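Side-chain contacts in ribosomal-protein-alanine acetyltransferase (Clostridium acetobutylicum, PDB 3DNS), which probably acetylates the N-terminal alanine of a ribosomal protein, the N-terminal domain of a longer chain being described here: residues E21-D26 with I32-I37; V38-N41 with F46-F49; F49-Y54 with K65-V70; V84-D89 with L100-E105. One frame throughout, in Å; residues are numbered along the deposited sequence.

Interaction 1: E21-D26 with I32-I37; sequences EYLITD and IGRIFI
Ile24 crosses Ile32 and Ile35 at about right angles, one branch to each. Ile24 CG2 meets Ile32 CB at 4.1 Å, and Ile24 CD1 reaches Ile35 CG1 at 3.9 Å. CG1 stands anti to the carbonyl carbon (chi1 -40°), which sends CD1 past the backbone of Gly33. The two segments form the antiparallel beta hairpin of strands 21-26 and 31-41. Ile32 and Gly33 both face Ile24, a classic beta bulge. The bond from Ile32 N to Ile24 O is 2.9 Å, while the one from Gly33 N to the same oxygen is weak. On the same face, helix 61-78 covers Ile24, Ile32 and Ile35; Ile67 touches the first two.

Tyr22 lies further along this face. The hydrogen bonds Tyr22 N to Ile35 O and Ile35 N to Tyr22 O are both 2.8 Å. The Tyr22 ring turns an edge to Ile37, with Tyr22 CE2 3.9 Å from Ile37 CG1.

The face of Glu21, Leu23, Arg34 and Phe36 is more polar. Leu23 CD1 sits over one face of the Arg34 guanidinium. Glu21 OE2 comes to the guanidinium edge, in a long salt bridge of 3.9 Å to Arg34 NE. The guanidinium is held mainly through NH2 by Tyr54 OH, and Leu23 and Arg34 also pack on Gly57 of the second subunit. Apolar branches thus close the helix side, while on the other side the Glu21-Arg34 pairing is loose.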
loop_
_atom_site.group_PDB
_atom_site.type_symbol
_atom_site.label_atom_id
_atom_site.label_comp_id
_atom_site.label_asym_id
_atom_site.label_seq_id
_atom_site.Cartn_x
_atom_site.Cartn_y
_atom_site.Cartn_z
ATOM N N GLU A 21 2.642 14.409 -9.366
ATOM C CA GLU A 21 2.430 13.180 -8.610
ATOM C C GLU A 21 3.515 13.026 -7.537
ATOM O O GLU A 21 4.725 13.240 -7.782
ATOM C CB GLU A 21 2.383 11.967 -9.522
ATOM C CG GLU A 21 1.943 10.733 -8.813
ATOM C CD GLU A 21 1.946 9.492 -9.741
ATOM O OE1 GLU A 21 1.435 9.534 -10.884
ATOM O OE2 GLU A 21 2.446 8.468 -9.286
ATOM N N TYR A 22 3.084 12.653 -6.347
ATOM C CA TYR A 22 4.016 12.495 -5.230
ATOM C C TYR A 22 3.753 11.203 -4.546
ATOM O O TYR A 22 2.594 10.815 -4.361
ATOM C CB TYR A 22 3.870 13.616 -4.204
ATOM C CG TYR A 22 4.109 14.959 -4.776
ATOM C CD1 TYR A 22 5.284 15.625 -4.550
ATOM C CD2 TYR A 22 3.115 15.579 -5.563
ATOM C CE1 TYR A 22 5.498 16.893 -5.108
ATOM C CE2 TYR A 22 3.310 16.785 -6.089
ATOM C CZ TYR A 22 4.497 17.457 -5.876
ATOM O OH TYR A 22 4.642 18.701 -6.481
ATOM N N LEU A 23 4.830 10.581 -4.116
ATOM C CA LEU A 23 4.815 9.280 -3.459
ATOM C C LEU A 23 4.918 9.503 -1.959
ATOM O O LEU A 23 5.852 10.207 -1.488
ATOM C CB LEU A 23 6.022 8.490 -3.940
ATOM C CG LEU A 23 6.188 7.071 -3.425
ATOM C CD1 LEU A 23 5.082 6.166 -4.041
ATOM C CD2 LEU A 23 7.599 6.545 -3.801
ATOM N N ILE A 24 4.000 8.887 -1.206
ATOM C CA ILE A 24 4.121 8.858 0.279
ATOM C C ILE A 24 4.638 7.492 0.742
ATOM O O ILE A 24 4.083 6.486 0.407
ATOM C CB ILE A 24 2.749 9.136 1.009
ATOM C CG1 ILE A 24 1.963 10.240 0.290
ATOM C CG2 ILE A 24 2.960 9.350 2.540
ATOM C CD1 ILE A 24 0.433 10.353 0.645
ATOM N N THR A 25 5.699 7.487 1.539
ATOM C CA THR A 25 6.258 6.228 2.094
ATOM C C THR A 25 6.514 6.370 3.594
ATOM O O THR A 25 6.498 7.507 4.133
ATOM C CB THR A 25 7.585 5.808 1.412
ATOM O OG1 THR A 25 8.530 6.827 1.606
ATOM C CG2 THR A 25 7.397 5.653 -0.077
ATOM N N ASP A 26 6.763 5.241 4.269
ATOM C CA ASP A 26 7.251 5.347 5.647
ATOM C C ASP A 26 8.769 5.301 5.649
ATOM O O ASP A 26 9.356 5.251 4.597
ATOM C CB ASP A 26 6.590 4.308 6.591
ATOM C CG ASP A 26 6.861 2.848 6.223
ATOM O OD1 ASP A 26 7.824 2.531 5.496
ATOM O OD2 ASP A 26 6.080 1.993 6.753
ATOM N N ILE A 32 2.746 4.156 1.378
ATOM C CA ILE A 32 1.490 4.402 2.092
ATOM C C ILE A 32 0.415 4.793 1.070
ATOM O O ILE A 32 -0.722 4.307 1.130
ATOM C CB ILE A 32 1.680 5.516 3.119
ATOM C CG1 ILE A 32 2.776 5.132 4.125
ATOM C CG2 ILE A 32 0.350 5.832 3.822
ATOM C CD1 ILE A 32 3.062 6.156 5.111
ATOM N N GLY A 33 0.777 5.681 0.150
ATOM C CA GLY A 33 -0.127 6.216 -0.848
ATOM C C GLY A 33 0.515 7.234 -1.753
ATOM O O GLY A 33 1.777 7.344 -1.841
ATOM N N ARG A 34 -0.340 7.985 -2.436
ATOM C CA ARG A 34 0.154 8.953 -3.408
ATOM C C ARG A 34 -0.684 10.212 -3.389
ATOM O O ARG A 34 -1.826 10.188 -2.994
ATOM C CB ARG A 34 0.104 8.361 -4.810
ATOM C CG ARG A 34 1.063 7.274 -5.060
ATOM C CD ARG A 34 0.823 6.643 -6.406
ATOM N NE ARG A 34 1.907 5.694 -6.664
ATOM C CZ ARG A 34 1.978 4.519 -6.068
ATOM N NH1 ARG A 34 2.982 3.699 -6.324
ATOM N NH2 ARG A 34 1.017 4.155 -5.217
ATOM N N ILE A 35 -0.076 11.320 -3.749
ATOM C CA ILE A 35 -0.775 12.588 -3.857
ATOM C C ILE A 35 -0.741 12.939 -5.317
ATOM O O ILE A 35 0.303 12.787 -5.957
ATOM C CB ILE A 35 -0.099 13.676 -2.977
ATOM C CG1 ILE A 35 -0.519 13.511 -1.503
ATOM C CG2 ILE A 35 -0.457 15.090 -3.451
ATOM C CD1 ILE A 35 0.433 14.228 -0.534
ATOM N N PHE A 36 -1.893 13.391 -5.845
ATOM C CA PHE A 36 -2.022 13.820 -7.216
ATOM C C PHE A 36 -2.545 15.216 -7.227
ATOM O O PHE A 36 -3.659 15.451 -6.769
ATOM C CB PHE A 36 -3.037 12.919 -7.976
ATOM C CG PHE A 36 -2.662 11.492 -8.013
ATOM C CD1 PHE A 36 -1.865 10.987 -9.022
ATOM C CD2 PHE A 36 -3.044 10.647 -7.005
ATOM C CE1 PHE A 36 -1.490 9.631 -9.047
ATOM C CE2 PHE A 36 -2.692 9.322 -7.038
ATOM C CZ PHE A 36 -1.913 8.813 -8.056
ATOM N N ILE A 37 -1.790 16.150 -7.788
ATOM C CA ILE A 37 -2.286 17.539 -7.901
ATOM C C ILE A 37 -3.304 17.606 -9.056
ATOM O O ILE A 37 -2.997 17.237 -10.165
ATOM C CB ILE A 37 -1.158 18.577 -8.102
ATOM C CG1 ILE A 37 -0.072 18.448 -6.995
ATOM C CG2 ILE A 37 -1.733 20.015 -8.157
ATOM C CD1 ILE A 37 -0.575 18.736 -5.639
#

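Interaction 2: V38-N41 with F46-F49; sequences VDLN and FCMF
Asp39 brings its carboxylate to the rim of the Phe46 ring, with OD2 lying near the ring plane 3.2 Å from CE2. This is the end of the beta hairpin made by strands 31-41 and 46-53. The two residues are diagonal neighbours on one face of the sheet, since Asp39 pairs with Met48 and Phe46 with Asn41. Both side chains start anti to their backbone nitrogens (chi1 -159° for Asp39, 172° for Phe46). The carboxylate and ring planes stand 72° apart. An acceptor at the ring edge faces the slightly positive C-H rim, so the approach is probably mildly favourable.

Met48, a selenomethionine, flanks Asp39 on the same face. Its chain bends at the last torsion and lays Met48 CE 3.9 Å from Asp39 CB. On the other face, Leu40 CD1 packs 3.9 Å from Cys47 CB, and Cys47 also touches Ile37.

Near the turn the backbone bonds Asn41 N to Phe46 O and Phe46 N to Asn41 O are both 2.9 Å. In the turn, Asn41 OD1 accepts a hydrogen bond from Asn44 N. At the far end Val38 and Asp39 both face Met48, a classic beta bulge. There Met48 O takes two N-H groups at once: Val38 N and Asp39 N, each 3.0 Å away, with Val38 N in the carbonyl plane and Asp39 N tilted from it.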
loop_
_atom_site.group_PDB
_atom_site.type_symbol
_atom_site.label_atom_id
_atom_site.label_comp_id
_atom_site.label_asym_id
_atom_site.label_seq_id
_atom_site.Cartn_x
_atom_site.Cartn_y
_atom_site.Cartn_z
ATOM N N VAL A 38 -4.499 18.080 -8.746
ATOM C CA VAL A 38 -5.666 18.089 -9.635
ATOM C C VAL A 38 -5.853 19.501 -10.174
ATOM O O VAL A 38 -6.051 19.661 -11.377
ATOM C CB VAL A 38 -6.929 17.445 -8.932
ATOM C CG1 VAL A 38 -8.192 17.641 -9.688
ATOM C CG2 VAL A 38 -6.683 15.905 -8.710
ATOM N N ASP A 39 -5.630 20.513 -9.345
ATOM C CA ASP A 39 -5.822 21.879 -9.749
ATOM C C ASP A 39 -4.839 22.750 -8.967
ATOM O O ASP A 39 -4.715 22.615 -7.762
ATOM C CB ASP A 39 -7.295 22.291 -9.490
ATOM C CG ASP A 39 -7.755 23.490 -10.300
ATOM O OD1 ASP A 39 -7.333 23.699 -11.481
ATOM O OD2 ASP A 39 -8.631 24.197 -9.755
ATOM N N LEU A 40 -4.152 23.644 -9.674
ATOM C CA LEU A 40 -3.178 24.548 -9.076
ATOM C C LEU A 40 -3.279 25.832 -9.848
ATOM O O LEU A 40 -3.200 25.835 -11.082
ATOM C CB LEU A 40 -1.769 23.958 -9.185
ATOM C CG LEU A 40 -0.562 24.727 -8.647
ATOM C CD1 LEU A 40 -0.725 24.846 -7.143
ATOM C CD2 LEU A 40 0.817 24.082 -9.035
ATOM N N ASN A 41 -3.424 26.924 -9.128
ATOM C CA ASN A 41 -3.586 28.233 -9.761
ATOM C C ASN A 41 -2.916 29.256 -8.885
ATOM O O ASN A 41 -3.378 29.584 -7.750
ATOM C CB ASN A 41 -5.084 28.570 -9.896
ATOM C CG ASN A 41 -5.341 29.750 -10.782
ATOM O OD1 ASN A 41 -4.827 30.841 -10.563
ATOM N ND2 ASN A 41 -6.155 29.544 -11.779
ATOM N N PHE A 46 -4.383 28.841 -5.160
ATOM C CA PHE A 46 -5.326 27.734 -4.890
ATOM C C PHE A 46 -4.658 26.432 -5.317
ATOM O O PHE A 46 -4.052 26.361 -6.383
ATOM C CB PHE A 46 -6.640 27.975 -5.642
ATOM C CG PHE A 46 -7.628 26.797 -5.588
ATOM C CD1 PHE A 46 -8.282 26.482 -4.416
ATOM C CD2 PHE A 46 -7.861 26.030 -6.695
ATOM C CE1 PHE A 46 -9.136 25.421 -4.319
ATOM C CE2 PHE A 46 -8.734 24.950 -6.629
ATOM C CZ PHE A 46 -9.382 24.649 -5.429
ATOM N N CYS A 47 -4.714 25.424 -4.461
ATOM C CA CYS A 47 -4.212 24.104 -4.785
ATOM C C CYS A 47 -5.206 23.085 -4.328
ATOM O O CYS A 47 -5.549 23.089 -3.147
ATOM C CB CYS A 47 -2.877 23.808 -4.077
ATOM S SG CYS A 47 -2.221 22.177 -4.513
HETATM N N MSE A 48 -5.641 22.199 -5.248
HETATM C CA MSE A 48 -6.576 21.094 -4.957
HETATM C C MSE A 48 -5.886 19.825 -5.382
HETATM O O MSE A 48 -5.388 19.769 -6.494
HETATM C CB MSE A 48 -7.915 21.204 -5.715
HETATM C CG MSE A 48 -8.811 20.009 -5.539
HETATM SE SE MSE A 48 -10.719 20.457 -5.843
HETATM C CE MSE A 48 -10.497 20.911 -7.728
ATOM N N PHE A 49 -5.824 18.848 -4.480
ATOM C CA PHE A 49 -5.248 17.535 -4.805
ATOM C C PHE A 49 -6.068 16.363 -4.323
ATOM O O PHE A 49 -6.915 16.488 -3.416
ATOM C CB PHE A 49 -3.834 17.390 -4.300
ATOM C CG PHE A 49 -3.664 17.510 -2.816
ATOM C CD1 PHE A 49 -3.658 16.404 -2.025
ATOM C CD2 PHE A 49 -3.417 18.738 -2.227
ATOM C CE1 PHE A 49 -3.422 16.509 -0.657
ATOM C CE2 PHE A 49 -3.186 18.839 -0.863
ATOM C CZ PHE A 49 -3.205 17.701 -0.089
#

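Interaction 3: F49-Y54 with K65-V70; sequences FRMKIY and KEILSV
Met51, a selenomethionine, reaches from strand 46-53 to Ile67 and Leu68 of helix 61-78. Strand and helix belong to a beta-alpha-beta unit completed by strand 83-89.

Along the helix, Lys65 comes first and serves through its backbone. Its carbonyl O receives Ser69 one turn later, and its side chain forms a salt bridge with Glu99. Glu66 turns from the strand, and its carboxylate accepts from Tyr9 N and Thr10 OG1.

Ile67 points at the strand. Ile67 CG2 lies anti to the backbone N and meets Met51 SE at 4.1 Å. The two side chains cross obliquely. Leu68 starts off to one side, but its end swings back, and Leu68 CD2 comes to 4.3 Å from Met51 CE. The bend at the last torsion of Met51 (chi3 72°) swings CE toward Leu68. SE lies nearest Ile67, but both SE and CE lie near Leu68 CD2, CE slightly nearer. Phe97 of helix 95-99 also packs on both Met51 and Leu68.

Ser69 follows with two bonds to Lys65 O, from its N and its OG, both 2.9 Å. They arrive from opposite faces of the carbonyl plane. The hydroxyl thus has its partner within the helix. Val70 continues the helical pattern through its N, which bonds to Glu66 O at 2.8 Å.

No hydrogen bond joins the two segments. The helix and the sheet meet here through buried, apolar dispersion contacts alone, and the polar groups described bond within the helix or to residues outside the two segments.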
loop_
_atom_site.group_PDB
_atom_site.type_symbol
_atom_site.label_atom_id
_atom_site.label_comp_id
_atom_site.label_asym_id
_atom_site.label_seq_id
_atom_site.Cartn_x
_atom_site.Cartn_y
_atom_site.Cartn_z
ATOM N N PHE A 49 -5.824 18.848 -4.480
ATOM C CA PHE A 49 -5.248 17.535 -4.805
ATOM C C PHE A 49 -6.068 16.363 -4.323
ATOM O O PHE A 49 -6.915 16.488 -3.416
ATOM C CB PHE A 49 -3.834 17.390 -4.300
ATOM C CG PHE A 49 -3.664 17.510 -2.816
ATOM C CD1 PHE A 49 -3.658 16.404 -2.025
ATOM C CD2 PHE A 49 -3.417 18.738 -2.227
ATOM C CE1 PHE A 49 -3.422 16.509 -0.657
ATOM C CE2 PHE A 49 -3.186 18.839 -0.863
ATOM C CZ PHE A 49 -3.205 17.701 -0.089
ATOM N N ARG A 50 -5.805 15.220 -4.960
ATOM C CA ARG A 50 -6.392 13.934 -4.587
ATOM C C ARG A 50 -5.358 13.108 -3.814
ATOM O O ARG A 50 -4.222 12.961 -4.282
ATOM C CB ARG A 50 -6.852 13.158 -5.818
ATOM C CG ARG A 50 -7.427 11.794 -5.468
ATOM C CD ARG A 50 -8.125 11.168 -6.657
ATOM N NE ARG A 50 -9.479 11.716 -6.884
ATOM C CZ ARG A 50 -9.787 12.539 -7.878
ATOM N NH1 ARG A 50 -8.851 12.962 -8.709
ATOM N NH2 ARG A 50 -11.019 12.958 -8.045
HETATM N N MSE A 51 -5.728 12.619 -2.625
HETATM C CA MSE A 51 -4.808 11.797 -1.848
HETATM C C MSE A 51 -5.320 10.372 -1.790
HETATM O O MSE A 51 -6.399 10.131 -1.335
HETATM C CB MSE A 51 -4.624 12.313 -0.455
HETATM C CG MSE A 51 -3.605 11.495 0.346
HETATM SE SE MSE A 51 -3.183 12.333 2.127
HETATM C CE MSE A 51 -4.871 11.916 2.986
ATOM N N LYS A 52 -4.575 9.463 -2.373
ATOM C CA LYS A 52 -4.924 8.055 -2.378
ATOM C C LYS A 52 -4.114 7.434 -1.254
ATOM O O LYS A 52 -2.930 7.742 -1.081
ATOM C CB LYS A 52 -4.575 7.414 -3.719
ATOM C CG LYS A 52 -5.478 7.923 -4.851
ATOM C CD LYS A 52 -5.291 7.092 -6.110
ATOM C CE LYS A 52 -6.206 7.550 -7.213
ATOM N NZ LYS A 52 -7.609 7.525 -6.672
ATOM N N ILE A 53 -4.777 6.625 -0.445
ATOM C CA ILE A 53 -4.126 5.898 0.646
ATOM C C ILE A 53 -4.483 4.475 0.456
ATOM O O ILE A 53 -5.651 4.182 0.242
ATOM C CB ILE A 53 -4.603 6.324 2.068
ATOM C CG1 ILE A 53 -4.339 7.813 2.313
ATOM C CG2 ILE A 53 -3.874 5.532 3.096
ATOM C CD1 ILE A 53 -2.792 8.188 2.373
ATOM N N TYR A 54 -3.490 3.598 0.504
ATOM C CA TYR A 54 -3.732 2.180 0.291
ATOM C C TYR A 54 -4.636 1.687 1.424
ATOM O O TYR A 54 -4.585 2.184 2.569
ATOM C CB TYR A 54 -2.421 1.383 0.261
ATOM C CG TYR A 54 -1.658 1.392 -1.075
ATOM C CD1 TYR A 54 -2.344 1.268 -2.301
ATOM C CD2 TYR A 54 -0.258 1.457 -1.118
ATOM C CE1 TYR A 54 -1.681 1.224 -3.489
ATOM C CE2 TYR A 54 0.415 1.459 -2.351
ATOM C CZ TYR A 54 -0.316 1.340 -3.515
ATOM O OH TYR A 54 0.264 1.314 -4.741
ATOM N N LYS A 65 -2.343 12.065 9.777
ATOM C CA LYS A 65 -2.210 13.391 10.390
ATOM C C LYS A 65 -0.851 14.007 10.075
ATOM O O LYS A 65 -0.765 15.222 9.801
ATOM C CB LYS A 65 -2.397 13.351 11.921
ATOM C CG LYS A 65 -3.835 13.502 12.366
ATOM C CD LYS A 65 -4.005 13.540 13.906
ATOM C CE LYS A 65 -4.605 12.254 14.475
ATOM N NZ LYS A 65 -5.227 12.473 15.849
ATOM N N GLU A 66 0.193 13.202 10.178
ATOM C CA GLU A 66 1.540 13.686 9.879
ATOM C C GLU A 66 1.651 14.055 8.405
ATOM O O GLU A 66 2.200 15.111 8.038
ATOM C CB GLU A 66 2.599 12.659 10.260
ATOM C CG GLU A 66 4.012 13.076 9.877
ATOM C CD GLU A 66 5.054 12.129 10.418
ATOM O OE1 GLU A 66 5.160 11.988 11.633
ATOM O OE2 GLU A 66 5.773 11.523 9.630
ATOM N N ILE A 67 1.139 13.206 7.532
ATOM C CA ILE A 67 1.286 13.466 6.099
ATOM C C ILE A 67 0.632 14.817 5.761
ATOM O O ILE A 67 1.193 15.666 5.101
ATOM C CB ILE A 67 0.673 12.278 5.267
ATOM C CG1 ILE A 67 1.501 10.995 5.481
ATOM C CG2 ILE A 67 0.527 12.618 3.755
ATOM C CD1 ILE A 67 0.751 9.674 5.178
ATOM N N LEU A 68 -0.582 14.996 6.251
ATOM C CA LEU A 68 -1.324 16.204 6.015
ATOM C C LEU A 68 -0.621 17.421 6.612
ATOM O O LEU A 68 -0.549 18.457 5.999
ATOM C CB LEU A 68 -2.744 16.047 6.590
ATOM C CG LEU A 68 -3.722 15.180 5.797
ATOM C CD1 LEU A 68 -4.946 14.813 6.696
ATOM C CD2 LEU A 68 -4.209 15.917 4.503
ATOM N N SER A 69 -0.069 17.275 7.808
ATOM C CA SER A 69 0.598 18.357 8.484
ATOM C C SER A 69 1.851 18.749 7.723
ATOM O O SER A 69 2.079 19.917 7.493
ATOM C CB SER A 69 0.899 18.029 9.965
ATOM O OG SER A 69 -0.318 17.936 10.676
ATOM N N VAL A 70 2.627 17.766 7.337
ATOM C CA VAL A 70 3.834 17.968 6.537
ATOM C C VAL A 70 3.550 18.685 5.238
ATOM O O VAL A 70 4.242 19.667 4.908
ATOM C CB VAL A 70 4.574 16.605 6.211
ATOM C CG1 VAL A 70 5.701 16.833 5.237
ATOM C CG2 VAL A 70 5.151 15.912 7.537
#

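Interaction 4: V84-D89 with L100-E105; sequences VNIIVD and LGFAFE
Ile86 and Phe102 make the tight part of this contact. Ile86 CD1 lies 3.5 Å from Phe102 CE1 and 3.6 Å from CZ, at an oblique angle to the ring. The two side chains cross at about a right angle. Both leave their backbones with the next carbon anti to the carbonyl carbon, which aims each at the other (chi1 -47° for Ile86, -71° for Phe102). Phe97 touches Ile86 and meets the Phe102 ring edge-to-face, and Leu68 of helix 61-78 also packs on Ile86. All of this is buried and apolar.

The other part is a single polar link at an exposed residue. Asn85 ND2 donates to Glu105 OE2 at 2.9 Å, and the bond is nearly straight at 169°. The oxygen lies near the Asn85 amide plane, but the N-H comes from above the carboxylate plane. The Glu105 chain is extended beyond CG, as needed to span Asn85 CA and Glu105 CA, 8.5 Å apart. Lys83 NZ is the stronger partner of Glu105: it forms a salt bridge with OE2 and also bonds to Asn85 OD1. That ammonium would partly offset the carboxylate charge.

Gly101, with positive phi, ends helix 95-99 in a Schellman motif and starts the turn into the outer strand. Strand 117-127 lies between strands 83-89 and 103-114, an insertion that is the arrangement of the C-terminal half of the GNAT fold.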
loop_
_atom_site.group_PDB
_atom_site.type_symbol
_atom_site.label_atom_id
_atom_site.label_comp_id
_atom_site.label_asym_id
_atom_site.label_seq_id
_atom_site.Cartn_x
_atom_site.Cartn_y
_atom_site.Cartn_z
ATOM N N VAL A 84 -6.253 25.386 0.244
ATOM C CA VAL A 84 -5.994 24.045 -0.131
ATOM C C VAL A 84 -7.296 23.197 -0.016
ATOM O O VAL A 84 -8.003 23.218 1.003
ATOM C CB VAL A 84 -4.872 23.450 0.754
ATOM C CG1 VAL A 84 -4.703 21.963 0.498
ATOM C CG2 VAL A 84 -3.508 24.225 0.538
ATOM N N ASN A 85 -7.598 22.462 -1.073
ATOM C CA ASN A 85 -8.622 21.405 -1.046
ATOM C C ASN A 85 -8.050 20.004 -1.297
ATOM O O ASN A 85 -7.143 19.827 -2.062
ATOM C CB ASN A 85 -9.722 21.655 -2.071
ATOM C CG ASN A 85 -10.689 22.670 -1.601
ATOM O OD1 ASN A 85 -10.367 23.862 -1.572
ATOM N ND2 ASN A 85 -11.862 22.211 -1.151
ATOM N N ILE A 86 -8.634 19.032 -0.616
ATOM C CA ILE A 86 -8.201 17.621 -0.621
ATOM C C ILE A 86 -9.434 16.742 -0.938
ATOM O O ILE A 86 -10.492 16.860 -0.324
ATOM C CB ILE A 86 -7.609 17.175 0.680
ATOM C CG1 ILE A 86 -6.574 18.221 1.169
ATOM C CG2 ILE A 86 -6.992 15.761 0.456
ATOM C CD1 ILE A 86 -5.701 17.879 2.506
ATOM N N ILE A 87 -9.265 15.923 -1.970
ATOM C CA ILE A 87 -10.226 14.928 -2.414
ATOM C C ILE A 87 -9.679 13.596 -1.958
ATOM O O ILE A 87 -8.538 13.216 -2.292
ATOM C CB ILE A 87 -10.273 14.884 -3.957
ATOM C CG1 ILE A 87 -10.591 16.264 -4.556
ATOM C CG2 ILE A 87 -11.263 13.817 -4.409
ATOM C CD1 ILE A 87 -10.510 16.347 -6.034
ATOM N N VAL A 88 -10.506 12.866 -1.221
ATOM C CA VAL A 88 -10.168 11.532 -0.702
ATOM C C VAL A 88 -11.369 10.606 -0.792
ATOM O O VAL A 88 -12.528 11.025 -0.644
ATOM C CB VAL A 88 -9.726 11.530 0.793
ATOM C CG1 VAL A 88 -8.395 12.137 0.964
ATOM C CG2 VAL A 88 -10.723 12.244 1.681
ATOM N N ASP A 89 -11.082 9.355 -1.076
ATOM C CA ASP A 89 -12.061 8.276 -1.054
ATOM C C ASP A 89 -12.669 8.259 0.328
ATOM O O ASP A 89 -11.957 8.476 1.320
ATOM C CB ASP A 89 -11.324 6.962 -1.393
ATOM C CG ASP A 89 -12.166 5.757 -1.265
ATOM O OD1 ASP A 89 -13.117 5.791 -0.471
ATOM O OD2 ASP A 89 -11.879 4.779 -1.984
ATOM N N LEU A 100 -7.361 18.071 12.573
ATOM C CA LEU A 100 -6.428 19.102 12.153
ATOM C C LEU A 100 -7.159 20.408 11.798
ATOM O O LEU A 100 -6.518 21.414 11.532
ATOM C CB LEU A 100 -5.595 18.610 10.985
ATOM C CG LEU A 100 -4.625 17.490 11.297
ATOM C CD1 LEU A 100 -4.031 16.931 9.963
ATOM C CD2 LEU A 100 -3.490 18.032 12.201
ATOM N N GLY A 101 -8.492 20.405 11.821
ATOM C CA GLY A 101 -9.237 21.606 11.535
ATOM C C GLY A 101 -9.713 21.831 10.094
ATOM O O GLY A 101 -10.159 22.948 9.758
ATOM N N PHE A 102 -9.648 20.805 9.254
ATOM C CA PHE A 102 -10.199 20.927 7.894
ATOM C C PHE A 102 -11.707 20.991 7.921
ATOM O O PHE A 102 -12.333 20.293 8.697
ATOM C CB PHE A 102 -9.864 19.729 7.021
ATOM C CG PHE A 102 -8.447 19.631 6.623
ATOM C CD1 PHE A 102 -8.029 20.123 5.405
ATOM C CD2 PHE A 102 -7.537 18.992 7.432
ATOM C CE1 PHE A 102 -6.722 20.058 5.018
ATOM C CE2 PHE A 102 -6.178 18.881 7.027
ATOM C CZ PHE A 102 -5.802 19.417 5.807
ATOM N N ALA A 103 -12.268 21.793 7.024
ATOM C CA ALA A 103 -13.718 21.805 6.759
ATOM C C ALA A 103 -14.110 20.716 5.720
ATOM O O ALA A 103 -13.396 20.445 4.762
ATOM C CB ALA A 103 -14.150 23.222 6.274
ATOM N N PHE A 104 -15.267 20.093 5.928
ATOM C CA PHE A 104 -15.913 19.283 4.899
ATOM C C PHE A 104 -16.583 20.246 3.930
ATOM O O PHE A 104 -17.514 20.950 4.324
ATOM C CB PHE A 104 -17.025 18.425 5.543
ATOM C CG PHE A 104 -16.528 17.140 6.188
ATOM C CD1 PHE A 104 -16.481 15.954 5.462
ATOM C CD2 PHE A 104 -16.163 17.103 7.527
ATOM C CE1 PHE A 104 -16.109 14.735 6.069
ATOM C CE2 PHE A 104 -15.752 15.869 8.132
ATOM C CZ PHE A 104 -15.743 14.703 7.385
ATOM N N GLU A 105 -16.117 20.324 2.695
ATOM C CA GLU A 105 -16.662 21.296 1.763
ATOM C C GLU A 105 -17.641 20.670 0.803
ATOM O O GLU A 105 -18.456 21.359 0.224
ATOM C CB GLU A 105 -15.556 22.089 1.057
ATOM C CG GLU A 105 -14.784 22.909 2.081
ATOM C CD GLU A 105 -13.847 23.954 1.509
ATOM O OE1 GLU A 105 -13.333 24.720 2.341
ATOM O OE2 GLU A 105 -13.634 24.038 0.281
#

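The four contacts follow one mixed sheet across the domain. Interactions 1 and 2 share strand 31-41. Interactions 2 and 3 share Phe49, whose ring also packs on Ile86 of interaction 4, with Phe49 CZ 3.6 Å from Ile86 CD1. Interactions 1 and 3 lie closest, their centres about 7 Å apart, and Ile24 CG2 touches Ile67 CD1 at 3.5 Å. Interactions 1 and 4 do not touch; their centres are about 16 Å apart, on opposite sides of the chain's centre. In GNAT enzymes acetyl-CoA generally binds between the strands corresponding to 46-53 and 83-89, so interactions 3 and 4 probably flank that region. The contacts include no ligand, so this is inferred from the family.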